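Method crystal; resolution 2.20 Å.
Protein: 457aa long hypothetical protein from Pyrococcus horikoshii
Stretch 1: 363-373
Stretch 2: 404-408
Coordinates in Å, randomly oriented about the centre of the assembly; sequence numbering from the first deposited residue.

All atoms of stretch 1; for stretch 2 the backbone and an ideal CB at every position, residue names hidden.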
# COMPACT_ATOMS: atom_id res chain seq x y z
N LEU A 363 -26.32 2.82 13.15
CA LEU A 363 -25.95 3.79 12.13
C LEU A 363 -26.66 3.50 10.80
O LEU A 363 -27.13 4.42 10.14
CB LEU A 363 -24.44 3.83 11.92
CG LEU A 363 -23.62 4.48 13.03
CD1 LEU A 363 -22.14 4.27 12.78
CD2 LEU A 363 -23.97 5.96 13.10
N LEU A 364 -26.72 2.23 10.42
CA LEU A 364 -27.38 1.84 9.18
C LEU A 364 -28.90 2.06 9.23
O LEU A 364 -29.57 2.10 8.20
CB LEU A 364 -27.09 0.37 8.85
CG LEU A 364 -25.68 -0.02 8.40
CD1 LEU A 364 -25.56 -1.53 8.37
CD2 LEU A 364 -25.38 0.55 7.02
N GLN A 365 -29.45 2.18 10.44
CA GLN A 365 -30.88 2.39 10.59
C GLN A 365 -31.25 3.87 10.65
O GLN A 365 -32.40 4.25 10.41
CB GLN A 365 -31.39 1.67 11.85
CG GLN A 365 -31.75 0.21 11.62
CD GLN A 365 -32.04 -0.54 12.91
OE1 GLN A 365 -32.21 -1.76 12.90
NE2 GLN A 365 -32.09 0.18 14.04
N ASP A 366 -30.26 4.70 10.97
CA ASP A 366 -30.51 6.13 11.03
C ASP A 366 -30.86 6.59 9.62
O ASP A 366 -30.12 6.33 8.67
CB ASP A 366 -29.28 6.87 11.54
CG ASP A 366 -29.59 8.29 11.98
OD1 ASP A 366 -29.77 9.16 11.11
OD2 ASP A 366 -29.66 8.54 13.21
N PRO A 367 -32.00 7.26 9.47
CA PRO A 367 -32.47 7.75 8.17
C PRO A 367 -31.57 8.78 7.50
O PRO A 367 -31.75 9.07 6.32
CB PRO A 367 -33.84 8.33 8.50
CG PRO A 367 -33.64 8.85 9.91
CD PRO A 367 -32.91 7.69 10.55
N ASN A 368 -30.60 9.32 8.23
CA ASN A 368 -29.71 10.32 7.64
C ASN A 368 -28.38 9.77 7.16
O ASN A 368 -27.55 10.51 6.64
CB ASN A 368 -29.45 11.46 8.63
CG ASN A 368 -30.68 12.30 8.89
OD1 ASN A 368 -31.41 12.66 7.97
ND2 ASN A 368 -30.93 12.62 10.16
N VAL A 369 -28.17 8.47 7.35
CA VAL A 369 -26.94 7.82 6.92
C VAL A 369 -27.16 7.18 5.55
O VAL A 369 -28.08 6.39 5.37
CB VAL A 369 -26.50 6.74 7.93
CG1 VAL A 369 -25.23 6.04 7.43
CG2 VAL A 369 -26.24 7.38 9.29
N ASP A 370 -26.31 7.55 4.59
CA ASP A 370 -26.41 7.00 3.24
C ASP A 370 -25.34 5.94 3.02
O ASP A 370 -25.48 5.05 2.18
CB ASP A 370 -26.24 8.12 2.22
CG ASP A 370 -27.35 9.14 2.30
OD1 ASP A 370 -27.09 10.33 2.01
OD2 ASP A 370 -28.48 8.74 2.64
N MSE A 371 -24.27 6.04 3.80
CA MSE A 371 -23.16 5.12 3.69
C MSE A 371 -22.49 4.93 5.05
O MSE A 371 -22.44 5.86 5.84
CB MSE A 371 -22.15 5.66 2.66
CG MSE A 371 -21.12 4.66 2.18
SE MSE A 371 -20.30 5.24 0.68
CE MSE A 371 -19.02 5.95 1.34
N LEU A 372 -21.99 3.73 5.31
CA LEU A 372 -21.33 3.44 6.57
C LEU A 372 -19.89 2.99 6.34
O LEU A 372 -19.63 2.04 5.60
CB LEU A 372 -22.11 2.35 7.32
CG LEU A 372 -21.67 1.91 8.73
CD1 LEU A 372 -21.80 3.09 9.67
CD2 LEU A 372 -22.52 0.78 9.23
N ILE A 373 -18.95 3.69 6.95
CA ILE A 373 -17.53 3.33 6.94
C ILE A 373 -17.07 2.77 8.29
O ILE A 373 -17.04 3.45 9.31
CB ILE A 373 -16.72 4.58 6.59
CG1 ILE A 373 -16.90 4.92 5.11
CG2 ILE A 373 -15.22 4.31 6.83
CD1 ILE A 373 -16.04 6.10 4.67
N UNK A 404 -27.83 0.17 1.73
CA UNK A 404 -26.83 1.20 1.95
C UNK A 404 -25.44 0.61 1.88
O UNK A 404 -25.11 -0.35 2.58
CB UNK A 404 -27.05 1.89 3.30
N UNK A 405 -24.59 1.18 1.03
CA UNK A 405 -23.22 0.68 0.88
C UNK A 405 -22.46 0.71 2.21
O UNK A 405 -22.62 1.63 3.01
CB UNK A 405 -22.47 1.51 -0.17
N UNK A 406 -21.66 -0.33 2.43
CA UNK A 406 -20.83 -0.42 3.62
C UNK A 406 -19.36 -0.64 3.25
O UNK A 406 -19.00 -1.55 2.52
CB UNK A 406 -21.33 -1.55 4.52
N UNK A 407 -18.51 0.28 3.75
CA UNK A 407 -17.08 0.15 3.48
C UNK A 407 -16.31 -0.09 4.78
O UNK A 407 -16.68 0.36 5.85
CB UNK A 407 -16.55 1.40 2.77
N UNK A 408 -15.22 -0.86 4.66
CA UNK A 408 -14.42 -1.15 5.83
C UNK A 408 -12.97 -0.70 5.65
O UNK A 408 -12.40 -0.75 4.57
CB UNK A 408 -14.47 -2.65 6.14

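Stretch 1 is helical through Gln-365, leaves the helix at Asp-366, passes through a type I turn from Asp-366 to Val-369, and enters a strand at Met-371. Positions 406 to 408 form a strand that runs nearly parallel to strand 371-373, at an angle of 14°, so the backbone sets part of the contact before any side chain is chosen.

Position 404 faces stretch 1 directly. Its CA-to-CB bond points toward the other stretch, and the ideal CB lies 3.7 Å from Asp-370 O and 4.3 Å from Leu-364 CD2. Beyond it the end of the helix and the turn present a group of backbone carbonyls: the oxygens of Leu-364, Asp-366 and Val-369 converge on one small region. Such a site offers acceptors and asks for a donor, but the donor must travel several ångströms to arrive. A long side chain ending in an amine or guanidinium would suit it, and a glutamine might reach part of the way; an acid would meet like partial charge. The deposited residue is Lys-404. Its chi1 is m and chi2 to chi4 are all t, so the chain is extended and NZ arrives among the carbonyls. NZ donates hydrogen bonds to Leu-364 O and to Val-369 O, each at 3.0 Å. Asp-366 O is equally close to NZ, at 3.0 Å, but the angle is poor; that oxygen already accepts from Val-369 N at 3.2 Å within the turn. One lysine thereby ties the helix end to the residue that closes the turn.

Position 405 has phi/psi of -58/141, and its CB points sideways, 4.2 Å from Met-371 CG. Its own carbonyl is engaged: Leu-372 N donates to the O of 405 at 3.2 Å. Its nitrogen has no acceptor in stretch 1 within bonding distance, so a residue without an N-H costs nothing on this side. A proline or a modest apolar residue would fit. It is Pro-405, whose CG packs 3.5 Å from CG of the selenomethionine Met-371, while its CD lies 3.3 Å from Asp-370 O.

Position 406 pairs with Leu-372 in the parallel ladder, and its CB shares a sheet face with that side chain. Leu-364 CD2, 5.2 Å from the ideal CB, marks an apolar surface within short reach, which favours valine, isoleucine or perhaps leucine. Val-406 packs against it: its CG2 lies 3.8 Å from Leu-364 CD2 and 4.4 Å from Leu-372 CB.

Position 407 turns to the other face, with Ile-373. Its N donates to Leu-372 O at 2.8 Å, continuing the ladder, and its ideal CB is 4.2 Å from Ile-373 CG1 and 5.4 Å from Met-371 CE. An aliphatic side chain long enough to reach Met-371 CE while its CB rests near Ile-373 would suit; Leu-407 is such a chain, with CD1 3.7 Å from Met-371 CE and CB 4.2 Å from Ile-373 CG1.

Position 408 points away, with nothing of stretch 1 near its CB, so this contact sets little preference. Ala-408 is found there.

Stretch 2, residues 404-408: KPVLA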
# COMPACT_ATOMS: atom_id res chain seq x y z
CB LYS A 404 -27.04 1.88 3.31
CG LYS A 404 -28.36 2.65 3.42
CD LYS A 404 -28.62 3.07 4.85
CE LYS A 404 -29.97 3.75 5.02
NZ LYS A 404 -30.05 4.39 6.38
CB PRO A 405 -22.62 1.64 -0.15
CG PRO A 405 -23.34 2.92 0.12
CD PRO A 405 -24.77 2.45 0.31
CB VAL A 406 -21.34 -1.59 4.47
CG1 VAL A 406 -20.43 -1.78 5.68
CG2 VAL A 406 -22.75 -1.31 4.94
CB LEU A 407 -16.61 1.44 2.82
CG LEU A 407 -17.34 1.72 1.51
CD1 LEU A 407 -16.83 2.98 0.81
CD2 LEU A 407 -17.19 0.58 0.50
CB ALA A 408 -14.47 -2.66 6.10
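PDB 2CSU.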